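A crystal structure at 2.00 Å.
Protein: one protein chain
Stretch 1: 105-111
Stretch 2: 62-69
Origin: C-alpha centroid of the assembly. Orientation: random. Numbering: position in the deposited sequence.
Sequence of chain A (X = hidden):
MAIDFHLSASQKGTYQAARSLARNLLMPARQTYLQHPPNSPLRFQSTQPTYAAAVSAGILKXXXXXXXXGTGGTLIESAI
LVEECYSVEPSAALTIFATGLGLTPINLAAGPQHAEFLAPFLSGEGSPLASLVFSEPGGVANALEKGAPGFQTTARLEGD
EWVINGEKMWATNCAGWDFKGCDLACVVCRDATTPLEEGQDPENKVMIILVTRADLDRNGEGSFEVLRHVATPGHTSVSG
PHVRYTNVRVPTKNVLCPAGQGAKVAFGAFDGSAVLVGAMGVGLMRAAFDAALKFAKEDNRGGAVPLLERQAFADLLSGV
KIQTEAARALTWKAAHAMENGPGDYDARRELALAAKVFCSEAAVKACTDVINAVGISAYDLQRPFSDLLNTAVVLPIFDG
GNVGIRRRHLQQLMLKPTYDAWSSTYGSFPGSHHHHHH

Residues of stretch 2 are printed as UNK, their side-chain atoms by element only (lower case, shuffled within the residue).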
# COMPACT_ATOMS: atom_id res chain seq x y z
N PRO A 105 0.27 36.13 5.33
CA PRO A 105 0.52 37.02 4.19
C PRO A 105 1.01 38.39 4.60
O PRO A 105 1.80 39.00 3.90
CB PRO A 105 -0.86 37.12 3.52
CG PRO A 105 -1.52 35.82 3.89
CD PRO A 105 -1.11 35.59 5.32
N ILE A 106 0.55 38.86 5.76
CA ILE A 106 0.99 40.13 6.30
C ILE A 106 2.45 40.07 6.80
O ILE A 106 3.22 41.00 6.57
CB ILE A 106 0.03 40.64 7.39
CG1 ILE A 106 -1.36 40.85 6.77
CG2 ILE A 106 0.52 41.96 7.96
CD1 ILE A 106 -2.44 41.13 7.76
N ASN A 107 2.83 38.97 7.46
CA ASN A 107 4.24 38.74 7.79
C ASN A 107 5.08 38.76 6.53
O ASN A 107 6.21 39.27 6.53
CB ASN A 107 4.43 37.37 8.46
CG ASN A 107 3.97 37.35 9.90
OD1 ASN A 107 3.59 36.30 10.42
ND2 ASN A 107 4.00 38.49 10.55
N LEU A 108 4.55 38.20 5.44
CA LEU A 108 5.31 38.08 4.20
C LEU A 108 5.41 39.37 3.38
O LEU A 108 6.41 39.60 2.71
CB LEU A 108 4.77 36.94 3.31
CG LEU A 108 4.85 35.51 3.88
CD1 LEU A 108 4.10 34.55 2.98
CD2 LEU A 108 6.29 35.06 4.06
N ALA A 109 4.39 40.23 3.43
CA ALA A 109 4.29 41.30 2.43
C ALA A 109 3.88 42.67 2.94
O ALA A 109 3.73 43.60 2.16
CB ALA A 109 3.35 40.86 1.30
N ALA A 110 3.67 42.80 4.24
CA ALA A 110 3.18 44.05 4.79
C ALA A 110 4.04 45.22 4.32
O ALA A 110 5.26 45.09 4.18
CB ALA A 110 3.17 43.99 6.31
N GLY A 111 3.40 46.36 4.07
CA GLY A 111 4.12 47.62 3.91
C GLY A 111 3.92 48.46 5.15
O GLY A 111 3.23 48.03 6.09
N UNK A 62 3.10 35.38 19.09
CA UNK A 62 3.99 34.36 18.57
C UNK A 62 3.75 33.98 17.12
O UNK A 62 4.57 33.31 16.50
N UNK A 63 2.62 34.43 16.56
CA UNK A 63 2.31 34.17 15.17
C UNK A 63 2.76 35.32 14.28
O UNK A 63 2.62 35.26 13.07
c UNK A 63 0.31 32.70 15.70
c UNK A 63 -1.20 32.60 15.72
c UNK A 63 0.80 33.94 14.99
o UNK A 63 -1.91 33.59 15.51
n UNK A 63 -1.70 31.40 15.98
N UNK A 64 3.26 36.39 14.88
CA UNK A 64 3.63 37.58 14.12
C UNK A 64 5.16 37.70 14.08
O UNK A 64 5.84 37.49 15.08
c UNK A 64 0.66 39.86 15.19
c UNK A 64 2.97 38.86 14.70
c UNK A 64 3.52 40.13 14.04
c UNK A 64 1.45 38.78 14.47
N UNK A 65 5.69 38.02 12.92
CA UNK A 65 7.14 38.02 12.78
C UNK A 65 7.80 39.16 13.58
O UNK A 65 7.21 40.23 13.75
o UNK A 65 7.97 39.37 10.99
c UNK A 65 7.50 38.09 11.30
N UNK A 66 9.02 38.94 14.08
CA UNK A 66 9.75 40.00 14.79
C UNK A 66 9.84 41.29 13.99
O UNK A 66 9.86 42.37 14.57
c UNK A 66 10.88 37.90 15.09
c UNK A 66 11.14 39.41 14.97
c UNK A 66 9.76 37.67 14.07
N UNK A 67 9.86 41.17 12.66
CA UNK A 67 9.94 42.35 11.82
C UNK A 67 8.74 43.27 12.00
O UNK A 67 8.83 44.47 11.72
c UNK A 67 10.13 41.96 10.35
N UNK A 68 7.61 42.72 12.48
CA UNK A 68 6.44 43.55 12.74
C UNK A 68 6.09 43.72 14.21
O UNK A 68 4.95 44.04 14.56
n UNK A 68 5.79 41.83 9.79
n UNK A 68 5.97 43.42 8.37
c UNK A 68 5.24 43.04 11.94
c UNK A 68 6.05 42.12 8.52
c UNK A 68 5.65 44.00 9.57
c UNK A 68 5.51 43.00 10.47
N UNK A 69 7.07 43.50 15.07
CA UNK A 69 6.87 43.69 16.50
C UNK A 69 6.39 42.44 17.22
O UNK A 69 6.13 42.49 18.43
O HOH W 1 6.99 43.06 5.67

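Position 62 has backbone atoms alone, with no side-chain atom modelled, and is Gly62; it lies beyond the reach of stretch 1.

Position 63 carries three carbons in a row, the third bearing one oxygen and one nitrogen. This unbranched chain with a terminal amide is Gln63. Its end leads away from the helix, and its NE2 is hydrogen-bonded elsewhere in the structure, so its part in the contact falls to the backbone: Gln63 O lies 3.0 Å from Asn107 OD1.

At position 64 there are four carbons, forked at the first, with one arm two carbons long. That branching at CB identifies Ile64. Its CA-to-CB bond points sideways to stretch 1, and its short arm, CG2, lies 3.9 Å from Asn107 ND2.

Position 65 has one carbon followed by one oxygen, hence Ser65. Its CB points toward stretch 1 and comes within 3.6 Å of Asn107 ND2, while Ser65 N is 2.9 Å from the same ND2. The hydroxyl turns to its own stretch, where Ser65 OG accepts a weak hydrogen bond from the backbone N of position 67 at 3.1 Å.

Three carbons at position 66 close a ring onto the backbone nitrogen, which defines Pro66. Its CA-to-CB bond points away from stretch 1, and the ring makes no contact with it.

Position 67 has a single side-chain carbon and is Ala67. Its CA-to-CB bond points toward stretch 1, but Ala67 CB remains 6.1 Å from Asn107 O, too far for contact.

At position 68 one carbon leads to a five-membered ring of three carbons and two nitrogens, the imidazole of His68. Its CE1 lies 3.5 Å from Asn107 O, which sits at the ring edge, and 3.6 Å from Ile106 O; NE2 is 3.5 Å from Ala110 CB.

Position 69 again lacks side-chain atoms. With phi near 90°, a CB would be jammed against the preceding carbonyl oxygen, as expected for Gly69.

The contact is small, burying 236 Å² in total, and centres on Asn107, whose side-chain end reaches into the backbone between Gln63 and Ser65. The Asn107 amide is probably turned over in the model, so the bonding pattern at its two close polar approaches remains open. Beyond it, the turn held by the 2.8 Å hydrogen bond from His68 N to Ser65 O accompanies an imidazole that lies against Ile106 O, Asn107 O and Ala110 CB. At Ala110 a water bridges the stretches, hydrogen-bonded to His68 NE2 at 2.9 Å and donating to Ala110 O at 3.1 Å.

Stretch 2 (62-69) GQISPAHG
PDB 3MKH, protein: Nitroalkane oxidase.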